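PDB 3O0D: triacylglycerol lipase from Yarrowia lipolytica, which probably hydrolyses the ester bonds of triacylglycerols, acting as an extracellular lipase of the alpha/beta-hydrolase fold. Local coordinates for residues 18-23 and 292-296; 57-61 and 135-140; 79-85 and 154-160; 198-202 and 242-246. All coordinates share one frame; numbering follows the deposited sequence.

Interaction 1: 18-23 and 292-296; sequences FEKYAR and YFVTE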
# COMPACT_ATOMS: atom_id res chain seq x y z
N PHE A 18 -9.70 5.98 5.97
CA PHE A 18 -9.35 4.99 4.95
C PHE A 18 -9.76 5.47 3.56
O PHE A 18 -9.03 5.32 2.62
CB PHE A 18 -9.98 3.65 5.27
CG PHE A 18 -9.48 3.03 6.56
CD1 PHE A 18 -8.13 2.93 6.83
CD2 PHE A 18 -10.34 2.54 7.49
CE1 PHE A 18 -7.69 2.36 7.97
CE2 PHE A 18 -9.89 1.97 8.65
CZ PHE A 18 -8.58 1.90 8.90
N GLU A 19 -10.95 6.01 3.45
CA GLU A 19 -11.44 6.52 2.14
C GLU A 19 -10.53 7.55 1.58
O GLU A 19 -10.26 7.57 0.38
CB GLU A 19 -12.87 7.03 2.33
CG GLU A 19 -13.48 7.64 1.06
CD GLU A 19 -14.93 8.15 1.35
OE1 GLU A 19 -15.07 9.10 2.14
OE2 GLU A 19 -15.85 7.52 0.78
N LYS A 20 -10.03 8.42 2.46
CA LYS A 20 -9.05 9.40 2.02
C LYS A 20 -7.83 8.81 1.27
O LYS A 20 -7.51 9.33 0.13
CB LYS A 20 -8.56 10.25 3.23
CG LYS A 20 -7.37 11.12 2.82
CD LYS A 20 -6.97 11.93 4.11
CE LYS A 20 -5.62 12.60 3.87
NZ LYS A 20 -5.21 13.42 5.07
N TYR A 21 -7.26 7.77 1.86
CA TYR A 21 -6.03 7.14 1.26
C TYR A 21 -6.50 6.37 -0.00
O TYR A 21 -5.80 6.37 -1.07
CB TYR A 21 -5.15 6.33 2.25
CG TYR A 21 -4.55 7.35 3.18
CD1 TYR A 21 -3.44 8.12 2.78
CD2 TYR A 21 -5.16 7.63 4.39
CE1 TYR A 21 -2.96 9.11 3.53
CE2 TYR A 21 -4.65 8.68 5.18
CZ TYR A 21 -3.57 9.39 4.72
OH TYR A 21 -3.07 10.41 5.48
N ALA A 22 -7.70 5.82 0.02
CA ALA A 22 -8.11 5.23 -1.23
C ALA A 22 -8.19 6.23 -2.37
O ALA A 22 -7.88 5.92 -3.52
CB ALA A 22 -9.54 4.50 -1.07
N ARG A 23 -8.67 7.43 -2.08
CA ARG A 23 -8.72 8.43 -3.09
C ARG A 23 -7.31 8.87 -3.56
O ARG A 23 -7.11 9.02 -4.69
CB ARG A 23 -9.46 9.69 -2.66
CG ARG A 23 -10.90 9.53 -2.24
CD ARG A 23 -11.52 10.91 -2.12
NE ARG A 23 -12.80 10.93 -1.45
CZ ARG A 23 -13.94 10.63 -2.01
NH1 ARG A 23 -14.03 10.29 -3.26
NH2 ARG A 23 -15.02 10.71 -1.27
N TYR A 292 -12.31 -0.43 -3.82
CA TYR A 292 -11.72 -0.00 -2.56
C TYR A 292 -12.25 1.40 -2.17
O TYR A 292 -11.57 2.32 -2.30
CB TYR A 292 -10.18 0.00 -2.66
CG TYR A 292 -9.58 -1.38 -2.50
CD1 TYR A 292 -9.37 -2.21 -3.59
CD2 TYR A 292 -9.27 -1.86 -1.28
CE1 TYR A 292 -8.88 -3.45 -3.45
CE2 TYR A 292 -8.77 -3.10 -1.12
CZ TYR A 292 -8.58 -3.94 -2.20
OH TYR A 292 -8.11 -5.20 -1.95
N PHE A 293 -13.48 1.45 -1.67
CA PHE A 293 -14.20 2.70 -1.35
C PHE A 293 -14.62 3.46 -2.62
O PHE A 293 -15.77 3.71 -2.84
CB PHE A 293 -13.42 3.64 -0.39
CG PHE A 293 -13.17 3.05 0.97
CD1 PHE A 293 -11.99 2.47 1.26
CD2 PHE A 293 -14.09 3.14 1.97
CE1 PHE A 293 -11.75 1.92 2.40
CE2 PHE A 293 -13.81 2.58 3.16
CZ PHE A 293 -12.62 1.97 3.36
N VAL A 294 -13.62 3.79 -3.42
CA VAL A 294 -13.79 4.30 -4.76
C VAL A 294 -13.21 3.28 -5.77
O VAL A 294 -12.54 2.41 -5.37
CB VAL A 294 -13.08 5.63 -4.98
CG1 VAL A 294 -13.55 6.65 -4.02
CG2 VAL A 294 -11.64 5.46 -4.77
N THR A 295 -13.54 3.43 -7.05
CA THR A 295 -12.97 2.53 -8.07
C THR A 295 -11.50 2.87 -8.30
O THR A 295 -11.21 4.01 -8.59
CB THR A 295 -13.76 2.66 -9.39
OG1 THR A 295 -15.10 2.20 -9.10
CG2 THR A 295 -13.12 1.69 -10.38
N GLU A 296 -10.61 1.90 -8.16
CA GLU A 296 -9.18 2.17 -8.33
C GLU A 296 -8.82 1.75 -9.76
O GLU A 296 -9.59 1.00 -10.33
CB GLU A 296 -8.37 1.31 -7.38
CG GLU A 296 -8.60 1.52 -5.87
CD GLU A 296 -8.02 2.95 -5.44
OE1 GLU A 296 -7.20 3.54 -6.15
OE2 GLU A 296 -8.36 3.42 -4.33
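Phe293 and Val294 make a buried, mainly apolar contact with Phe18, Glu19 and Ala22, where the loop after helix 285-290 lies against helix 12-27 beside the main sheet of the alpha/beta-hydrolase fold. The loop reverses in a classic gamma turn centred on Phe293 (phi 71°, psi -58°) and closed by a weak bond from Val294 N to Tyr292 O. The turn lays the Phe293 ring face down on the helix, with Glu19 N 4.2 Å above its plane and over its centre. Phe293 CZ reaches Phe18 CB at 3.7 Å, while Phe293 CD1 meets the Ala22 methyl, CB, at 3.9 Å. Tyr15 meets the same ring edge-to-face. The Ala22 methyl is also pressed against the backbone, its CB 3.2 Å from Tyr292 O. Further along the helix Val294 CG1 lies 3.7 Å from Arg23 NH1, the two side chains crossing at about a right angle; that NH1 is hydrogen-bonded to Gln46. Tyr292 sends its hydroxyl the other way, to Asp230 of the presumed catalytic triad. Glu296 bends at chi2 (-69°) to bring its carboxyl group up to the helix backbone, with OE2 2.7 Å from Ala22 O. Two oxygens this close in a buried setting suggest that the acid group of Glu296 probably carries a proton, so it would be a neutral group here.

Interaction 2: 57-61 and 135-140; sequences EEFHD and NTYNQI. With NAG (2-acetamido-2-deoxy-beta-D-glucopyranose), chain I; NAG (2-acetamido-2-deoxy-beta-D-glucopyranose), chain H.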
# COMPACT_ATOMS: atom_id res chain seq x y z
N GLU A 57 5.83 16.64 -7.82
CA GLU A 57 6.48 15.97 -8.98
C GLU A 57 5.74 14.70 -9.27
O GLU A 57 5.38 13.98 -8.34
CB GLU A 57 7.94 15.59 -8.60
CG GLU A 57 8.74 15.13 -9.80
CD GLU A 57 10.28 15.17 -9.60
OE1 GLU A 57 10.81 16.07 -8.88
OE2 GLU A 57 10.94 14.32 -10.24
N GLU A 58 5.63 14.37 -10.57
CA GLU A 58 5.15 13.03 -10.94
C GLU A 58 6.40 12.20 -11.35
O GLU A 58 7.47 12.75 -11.70
CB GLU A 58 4.30 13.13 -12.17
CG GLU A 58 3.08 13.97 -12.14
CD GLU A 58 2.26 13.76 -13.42
OE1 GLU A 58 1.17 14.34 -13.51
OE2 GLU A 58 2.72 13.03 -14.36
N PHE A 59 6.29 10.88 -11.30
CA PHE A 59 7.32 10.03 -11.87
C PHE A 59 6.65 8.86 -12.65
O PHE A 59 5.52 8.42 -12.32
CB PHE A 59 8.26 9.53 -10.76
CG PHE A 59 7.56 8.80 -9.60
CD1 PHE A 59 7.45 7.40 -9.53
CD2 PHE A 59 7.03 9.56 -8.51
CE1 PHE A 59 6.82 6.73 -8.43
CE2 PHE A 59 6.35 8.89 -7.44
CZ PHE A 59 6.29 7.52 -7.39
N HIS A 60 7.33 8.32 -13.68
CA HIS A 60 6.69 7.26 -14.46
C HIS A 60 7.88 6.50 -15.09
O HIS A 60 8.73 7.17 -15.72
CB HIS A 60 5.76 7.89 -15.49
CG HIS A 60 5.50 7.03 -16.69
ND1 HIS A 60 4.43 6.16 -16.79
CD2 HIS A 60 6.18 6.93 -17.87
CE1 HIS A 60 4.50 5.51 -17.95
NE2 HIS A 60 5.54 5.98 -18.63
N ASP A 61 7.97 5.20 -14.87
CA ASP A 61 8.98 4.38 -15.59
C ASP A 61 8.26 3.13 -16.13
O ASP A 61 7.71 2.35 -15.40
CB ASP A 61 10.15 4.06 -14.66
CG ASP A 61 11.36 3.47 -15.39
OD1 ASP A 61 11.17 3.03 -16.54
OD2 ASP A 61 12.42 3.39 -14.77
N ASN A 135 12.75 1.14 -7.80
CA ASN A 135 12.38 1.99 -8.84
C ASN A 135 11.67 3.23 -8.29
O ASN A 135 11.75 4.29 -8.85
CB ASN A 135 11.51 1.22 -9.92
CG ASN A 135 11.35 1.97 -11.14
OD1 ASN A 135 12.38 2.43 -11.83
ND2 ASN A 135 10.14 2.14 -11.57
N THR A 136 10.96 3.07 -7.21
CA THR A 136 10.37 4.29 -6.58
C THR A 136 11.52 5.20 -5.99
O THR A 136 11.58 6.37 -6.33
CB THR A 136 9.43 3.95 -5.41
OG1 THR A 136 8.51 2.94 -5.78
CG2 THR A 136 8.59 5.24 -4.99
N TYR A 137 12.42 4.59 -5.26
CA TYR A 137 13.53 5.32 -4.62
C TYR A 137 14.36 6.07 -5.68
O TYR A 137 14.65 7.30 -5.60
CB TYR A 137 14.35 4.37 -3.78
CG TYR A 137 15.40 5.12 -2.98
CD1 TYR A 137 15.15 5.55 -1.68
CD2 TYR A 137 16.58 5.46 -3.59
CE1 TYR A 137 16.11 6.30 -0.98
CE2 TYR A 137 17.54 6.22 -2.91
CZ TYR A 137 17.29 6.62 -1.61
OH TYR A 137 18.28 7.35 -0.96
N ASN A 138 14.73 5.34 -6.75
CA ASN A 138 15.56 5.96 -7.74
C ASN A 138 14.93 7.04 -8.50
O ASN A 138 15.65 7.89 -9.04
CB ASN A 138 16.17 4.91 -8.70
CG ASN A 138 17.11 3.95 -8.00
OD1 ASN A 138 17.26 2.81 -8.46
ND2 ASN A 138 17.76 4.36 -6.94
N GLN A 139 13.55 7.09 -8.58
CA GLN A 139 12.89 8.16 -9.29
C GLN A 139 12.52 9.38 -8.43
O GLN A 139 12.40 10.48 -8.94
CB GLN A 139 11.58 7.66 -9.94
CG GLN A 139 11.80 6.63 -11.15
CD GLN A 139 10.49 6.29 -11.78
OE1 GLN A 139 9.95 7.04 -12.60
NE2 GLN A 139 9.95 5.19 -11.37
N ILE A 140 12.30 9.13 -7.17
CA ILE A 140 11.69 10.17 -6.30
C ILE A 140 12.37 10.41 -4.96
O ILE A 140 12.09 11.42 -4.29
CB ILE A 140 10.17 9.94 -6.09
CG1 ILE A 140 9.43 11.26 -5.82
CG2 ILE A 140 9.93 8.91 -5.03
CD1 ILE A 140 9.45 12.23 -6.91
C1 NAG I . 18.66 -0.53 -5.70
C2 NAG I . 19.54 -1.71 -6.11
C3 NAG I . 20.97 -1.38 -5.69
C4 NAG I . 21.46 0.00 -6.14
C5 NAG I . 20.46 1.08 -5.74
C6 NAG I . 20.65 2.44 -6.39
C7 NAG I . 18.47 -3.88 -6.17
C8 NAG I . 18.10 -5.15 -5.50
N2 NAG I . 19.15 -2.95 -5.48
O3 NAG I . 21.88 -2.40 -6.13
O4 NAG I . 22.67 0.21 -5.42
O5 NAG I . 19.15 0.70 -6.17
O6 NAG I . 20.03 3.37 -5.53
O7 NAG I . 18.14 -3.71 -7.33
C1 NAG H . 17.82 7.54 3.06
C2 NAG H . 16.58 8.43 3.31
C3 NAG H . 17.03 9.66 4.08
C4 NAG H . 17.77 9.26 5.36
C5 NAG H . 18.95 8.43 4.93
C6 NAG H . 19.97 8.05 6.02
C7 NAG H . 14.82 8.35 1.59
C8 NAG H . 14.25 8.94 0.34
N2 NAG H . 15.94 8.89 2.07
O3 NAG H . 15.87 10.45 4.37
O4 NAG H . 18.30 10.44 5.98
O5 NAG H . 18.41 7.25 4.29
O6 NAG H . 19.27 7.62 7.12
O7 NAG H . 14.30 7.38 2.12
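Phe59 and Gln139 cross at about a right angle where helix 127-150 packs on strand 53-60, an outermost strand of the central sheet of the alpha/beta-hydrolase fold. The two segments run at 135° to each other, their axes 8.9 Å apart at closest approach. Phe59 holds CG between its backbone N and carbonyl carbon (chi1 55°), which stands the ring up toward the helix. There Thr136 CG2 lies 4.0 Å from Phe59 CZ, and Ile140 CD1 3.9 Å from Phe59 CD2, both approaching obliquely. The Gln139 amide stands 86° to the ring and meets its edge, NE2 lying 3.8 Å from Phe59 CD1 and near the ring plane. Beyond the ring the same amide reaches Asp61, its NE2 3.5 Å from Asp61 CB. Two bonds hold Gln139 NE2: one runs to Asn135 O one helical turn back (3.2 Å), with the donor well above that carbonyl's plane, and the other to Val68 O on the adjoining strand. Replacing Gln139 by an alanine would probably leave Val68 O without this donor and open a gap beside the Phe59 ring edge. Ile140 and Glu57 slide past each other in opposite directions at one end of the contact, while at the other the Asp61 carboxylate is paired with Arg63. The other side of this helix is turned toward the glycans: Tyr137 lies beside one N-acetylglucosamine, and Asn138 ND2 donates to O6 of another, the chain I sugar, at 2.8 Å.

Interaction 3: 79-85 and 154-160; sequences KQIYLVI and YQIAVTG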
# COMPACT_ATOMS: atom_id res chain seq x y z
N LYS A 79 -1.25 19.14 6.78
CA LYS A 79 0.22 19.15 7.14
C LYS A 79 0.88 17.81 6.94
O LYS A 79 1.45 17.18 7.87
CB LYS A 79 0.37 19.59 8.63
CG LYS A 79 0.16 21.12 8.86
CD LYS A 79 -1.24 21.47 8.55
CE LYS A 79 -1.70 22.98 8.81
NZ LYS A 79 -3.21 23.05 8.81
N GLN A 80 0.76 17.29 5.70
CA GLN A 80 1.30 15.99 5.37
C GLN A 80 2.01 16.14 4.01
O GLN A 80 1.69 17.02 3.21
CB GLN A 80 0.21 14.92 5.19
CG GLN A 80 -0.43 14.60 6.59
CD GLN A 80 -1.60 13.67 6.41
OE1 GLN A 80 -2.56 13.99 5.73
NE2 GLN A 80 -1.45 12.44 6.91
N ILE A 81 2.94 15.20 3.83
CA ILE A 81 3.61 15.01 2.51
C ILE A 81 3.10 13.62 2.07
O ILE A 81 3.20 12.63 2.81
CB ILE A 81 5.14 14.93 2.73
CG1 ILE A 81 5.63 16.31 3.20
CG2 ILE A 81 5.81 14.54 1.33
CD1 ILE A 81 7.12 16.29 3.84
N TYR A 82 2.62 13.57 0.83
CA TYR A 82 2.09 12.28 0.30
C TYR A 82 3.04 11.71 -0.76
O TYR A 82 3.41 12.46 -1.62
CB TYR A 82 0.81 12.56 -0.44
CG TYR A 82 -0.33 13.09 0.40
CD1 TYR A 82 -0.52 12.63 1.68
CD2 TYR A 82 -1.21 13.96 -0.16
CE1 TYR A 82 -1.61 13.15 2.46
CE2 TYR A 82 -2.32 14.52 0.62
CZ TYR A 82 -2.46 14.03 1.90
OH TYR A 82 -3.48 14.51 2.70
N LEU A 83 3.42 10.45 -0.60
CA LEU A 83 4.07 9.74 -1.70
C LEU A 83 3.05 8.62 -2.12
O LEU A 83 2.66 7.83 -1.31
CB LEU A 83 5.33 9.08 -1.18
CG LEU A 83 6.00 8.18 -2.28
CD1 LEU A 83 6.30 8.97 -3.54
CD2 LEU A 83 7.30 7.63 -1.66
N VAL A 84 2.68 8.65 -3.42
CA VAL A 84 1.64 7.73 -3.87
C VAL A 84 2.26 6.98 -5.05
O VAL A 84 2.89 7.59 -5.91
CB VAL A 84 0.49 8.52 -4.41
CG1 VAL A 84 -0.57 7.58 -5.13
CG2 VAL A 84 -0.25 9.27 -3.20
N ILE A 85 2.09 5.66 -4.98
CA ILE A 85 2.79 4.80 -5.98
C ILE A 85 1.78 3.83 -6.59
O ILE A 85 0.82 3.39 -5.95
CB ILE A 85 3.82 3.98 -5.32
CG1 ILE A 85 4.72 4.82 -4.32
CG2 ILE A 85 4.81 3.43 -6.45
CD1 ILE A 85 5.51 3.93 -3.30
N TYR A 154 5.83 18.37 8.84
CA TYR A 154 4.68 17.57 8.20
C TYR A 154 4.85 16.07 8.36
O TYR A 154 5.99 15.57 8.36
CB TYR A 154 4.52 17.98 6.72
CG TYR A 154 3.90 19.33 6.42
CD1 TYR A 154 3.91 20.43 7.38
CD2 TYR A 154 3.31 19.55 5.19
CE1 TYR A 154 3.35 21.67 7.04
CE2 TYR A 154 2.82 20.77 4.85
CZ TYR A 154 2.77 21.83 5.79
OH TYR A 154 2.20 22.96 5.33
N GLN A 155 3.76 15.36 8.51
CA GLN A 155 3.75 13.89 8.66
C GLN A 155 3.90 13.35 7.22
O GLN A 155 3.21 13.83 6.31
CB GLN A 155 2.39 13.37 9.16
CG GLN A 155 2.34 11.86 9.29
CD GLN A 155 0.99 11.31 9.74
OE1 GLN A 155 -0.07 11.69 9.21
NE2 GLN A 155 1.02 10.41 10.71
N ILE A 156 4.75 12.34 7.04
CA ILE A 156 4.93 11.65 5.74
C ILE A 156 3.93 10.51 5.68
O ILE A 156 3.85 9.72 6.62
CB ILE A 156 6.35 11.07 5.71
CG1 ILE A 156 7.39 12.19 5.79
CG2 ILE A 156 6.57 10.16 4.45
CD1 ILE A 156 8.76 11.71 6.33
N ALA A 157 3.19 10.42 4.57
CA ALA A 157 2.23 9.33 4.38
C ALA A 157 2.49 8.68 3.01
O ALA A 157 2.58 9.43 2.00
CB ALA A 157 0.76 9.87 4.36
N VAL A 158 2.64 7.34 3.03
CA VAL A 158 2.95 6.60 1.78
C VAL A 158 1.74 5.72 1.52
O VAL A 158 1.33 5.00 2.42
CB VAL A 158 4.18 5.76 1.91
CG1 VAL A 158 4.62 5.31 0.49
CG2 VAL A 158 5.26 6.68 2.51
N THR A 159 1.22 5.80 0.30
CA THR A 159 0.05 4.94 -0.04
C THR A 159 0.15 4.42 -1.47
O THR A 159 0.83 4.95 -2.30
CB THR A 159 -1.31 5.67 0.27
OG1 THR A 159 -2.41 4.73 0.14
CG2 THR A 159 -1.53 6.76 -0.67
N GLY A 160 -0.52 3.32 -1.70
CA GLY A 160 -0.57 2.84 -3.12
C GLY A 160 -1.52 1.66 -3.16
O GLY A 160 -1.73 0.93 -2.18
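Gln80 to Val84 pair in parallel with Gln155 to Thr159, the strand axes 4.6 Å apart and 22° from parallel, joined by backbone bonds such as Ala157 N to Ile81 O (2.8 Å). On the face turned to helix 12-27, Gln80 and Gln155 lie side by side, and Gln80 NE2 donates to Gln155 OE1 at 2.8 Å; Tyr21 OH also bonds to that NE2. Further along this face the Ala157 methyl, CB, sits at the edge of the Tyr82 ring, 4.1 Å from CD1, and Val84 CG2 touches Thr159 CG2. The two are neighbouring strands of the alpha/beta-hydrolase sheet, linked by a beta-alpha-beta crossover that includes helix 127-150. On the opposite face, packed by helices 127-150 and 163-177, Leu83 CD2 and Ile85 CD1 both meet Val158 CG1. At the start of the pair Tyr154 spreads its ring under the G1 beta bulge of Lys79 and Gln80: Lys79 CA stands 3.6 Å above the ring centroid, 7° off the normal, a CH-pi contact. With an alanine in place of Tyr154, Lys79 would probably lose the surface beneath its backbone and His76 its hydroxyl partner. At the far end Gly160 begins the GxSxG sequence, consistent with a nucleophile elbow.

Interaction 4: 198-202 and 242-246; sequences ANWVD and QHCSG. With K (potassium ion), chain N.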
# COMPACT_ATOMS: atom_id res chain seq x y z
N ALA A 198 7.86 -10.73 7.62
CA ALA A 198 6.51 -10.33 8.13
C ALA A 198 6.61 -10.05 9.65
O ALA A 198 6.04 -9.09 10.14
CB ALA A 198 5.54 -11.47 7.86
N ASN A 199 7.29 -10.91 10.40
CA ASN A 199 7.36 -10.74 11.84
C ASN A 199 8.22 -9.56 12.23
O ASN A 199 7.91 -8.86 13.23
CB ASN A 199 7.81 -12.04 12.50
CG ASN A 199 6.78 -13.15 12.38
OD1 ASN A 199 7.12 -14.30 12.06
ND2 ASN A 199 5.50 -12.83 12.65
N TRP A 200 9.23 -9.27 11.41
CA TRP A 200 10.10 -8.17 11.66
C TRP A 200 9.34 -6.85 11.43
O TRP A 200 9.41 -5.93 12.26
CB TRP A 200 11.35 -8.31 10.81
CG TRP A 200 12.23 -7.04 10.81
CD1 TRP A 200 13.09 -6.66 11.82
CD2 TRP A 200 12.35 -6.07 9.81
NE1 TRP A 200 13.72 -5.51 11.50
CE2 TRP A 200 13.28 -5.10 10.27
CE3 TRP A 200 11.76 -5.88 8.56
CZ2 TRP A 200 13.65 -4.00 9.50
CZ3 TRP A 200 12.11 -4.78 7.81
CH2 TRP A 200 13.04 -3.84 8.29
N VAL A 201 8.57 -6.80 10.31
CA VAL A 201 7.68 -5.65 10.02
C VAL A 201 6.70 -5.47 11.20
O VAL A 201 6.48 -4.31 11.62
CB VAL A 201 6.95 -5.87 8.73
CG1 VAL A 201 5.79 -4.77 8.58
CG2 VAL A 201 7.96 -5.74 7.56
N ASP A 202 6.14 -6.52 11.75
CA ASP A 202 5.17 -6.37 12.86
C ASP A 202 5.94 -5.76 14.08
O ASP A 202 5.46 -4.90 14.77
CB ASP A 202 4.55 -7.69 13.27
CG ASP A 202 3.39 -8.13 12.38
OD1 ASP A 202 3.04 -7.35 11.44
OD2 ASP A 202 2.88 -9.29 12.56
N GLN A 242 4.20 -14.81 3.66
CA GLN A 242 3.10 -14.55 4.56
C GLN A 242 3.04 -13.01 4.78
O GLN A 242 4.02 -12.32 4.74
CB GLN A 242 3.22 -15.28 5.88
CG GLN A 242 4.35 -14.87 6.75
CD GLN A 242 4.36 -15.61 8.12
OE1 GLN A 242 4.39 -16.84 8.17
NE2 GLN A 242 4.35 -14.86 9.21
N HIS A 243 1.83 -12.51 5.07
CA HIS A 243 1.69 -11.12 5.34
C HIS A 243 2.15 -10.74 6.76
O HIS A 243 2.14 -11.56 7.69
CB HIS A 243 0.18 -10.77 5.29
CG HIS A 243 -0.36 -10.38 3.90
ND1 HIS A 243 0.14 -9.37 3.13
CD2 HIS A 243 -1.42 -10.88 3.23
CE1 HIS A 243 -0.62 -9.24 2.03
NE2 HIS A 243 -1.57 -10.16 2.07
N CYS A 244 2.50 -9.48 6.87
CA CYS A 244 2.53 -8.83 8.18
C CYS A 244 1.11 -8.60 8.68
O CYS A 244 0.10 -8.80 7.94
CB CYS A 244 3.29 -7.51 8.05
SG CYS A 244 2.44 -6.21 7.08
N SER A 245 1.01 -8.24 9.95
CA SER A 245 -0.34 -7.90 10.52
C SER A 245 -0.83 -6.55 10.00
O SER A 245 -0.09 -5.75 9.44
CB SER A 245 -0.27 -7.80 12.04
OG SER A 245 0.16 -9.08 12.49
N GLY A 246 -2.09 -6.26 10.32
CA GLY A 246 -2.56 -4.93 10.03
C GLY A 246 -3.72 -4.82 9.00
O GLY A 246 -4.00 -3.74 8.51
K K N . 2.87 -8.06 3.76
O HOH W 1 5.17 -10.15 3.76
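Asp202 and Ser245 are brought together by matching first torsions: each places its end group anti to its own carbonyl carbon (chi1 -82° for Asp202, -60° for Ser245), turning carboxylate and hydroxyl toward each other. The result is a two-pronged grip on the loop. Ser245 N donates to Asp202 OD1 at 2.7 Å, using the syn lone pair, and Ser245 OG donates to Asp202 OD2, also at 2.7 Å, but from above the carboxylate plane, 45° out of it. With both oxygens engaged by one residue, the carboxylate is probably fixed in rotation and a negative charge on it would be well stabilised. Next to this grip the contact is apolar at Val201 and Ala198. Val201 CG1 presses on Cys244 CB at 3.7 Å, and the Ala198 methyl, CB, sits on the loop backbone, 3.4 Å from His243 O and alongside Gln242 CG. This close fit buries Cys244 N, which has no hydrogen-bonding partner in the model. His243 points the other way, toward a potassium ion that lies in the plane of its ring at 3.1 Å from ND1. A water bound to Gln242 O also ligates the ion, as does Gln189, while His243 NE2 bonds to Pro233 O. The contact thus ties helix 195-206 to the loop entering strand 247-250: Val201 and Cys244 both rest on Leu222 of strand 222-227, Cys244 O accepts a bond from Arg224 of that strand, and Ile173 of helix 163-177 packs against Val201.

Interaction 3 lies in the sheet, and interactions 1 and 2 touch it through opposite faces. From interaction 1, Lys20 NZ reaches Gln80 OE1 at 2.8 Å, a probable hydrogen bond, and Tyr21 CB packs 3.8 Å from Thr159 OG1; from interaction 2, Ile140 CG2 meets Leu83 CD1 at 3.9 Å. Interaction 4 stands apart, its nearest atoms about 7 Å from interaction 1 and about 11 Å from interaction 3. Two of the contacts lead to the presumed Ser-His-Asp triad: 154-160 runs into the likely nucleophile elbow, and 292-296 reaches the triad through Tyr292. The potassium ion belongs to interaction 4, about 13 Å from the Tyr292 side chain.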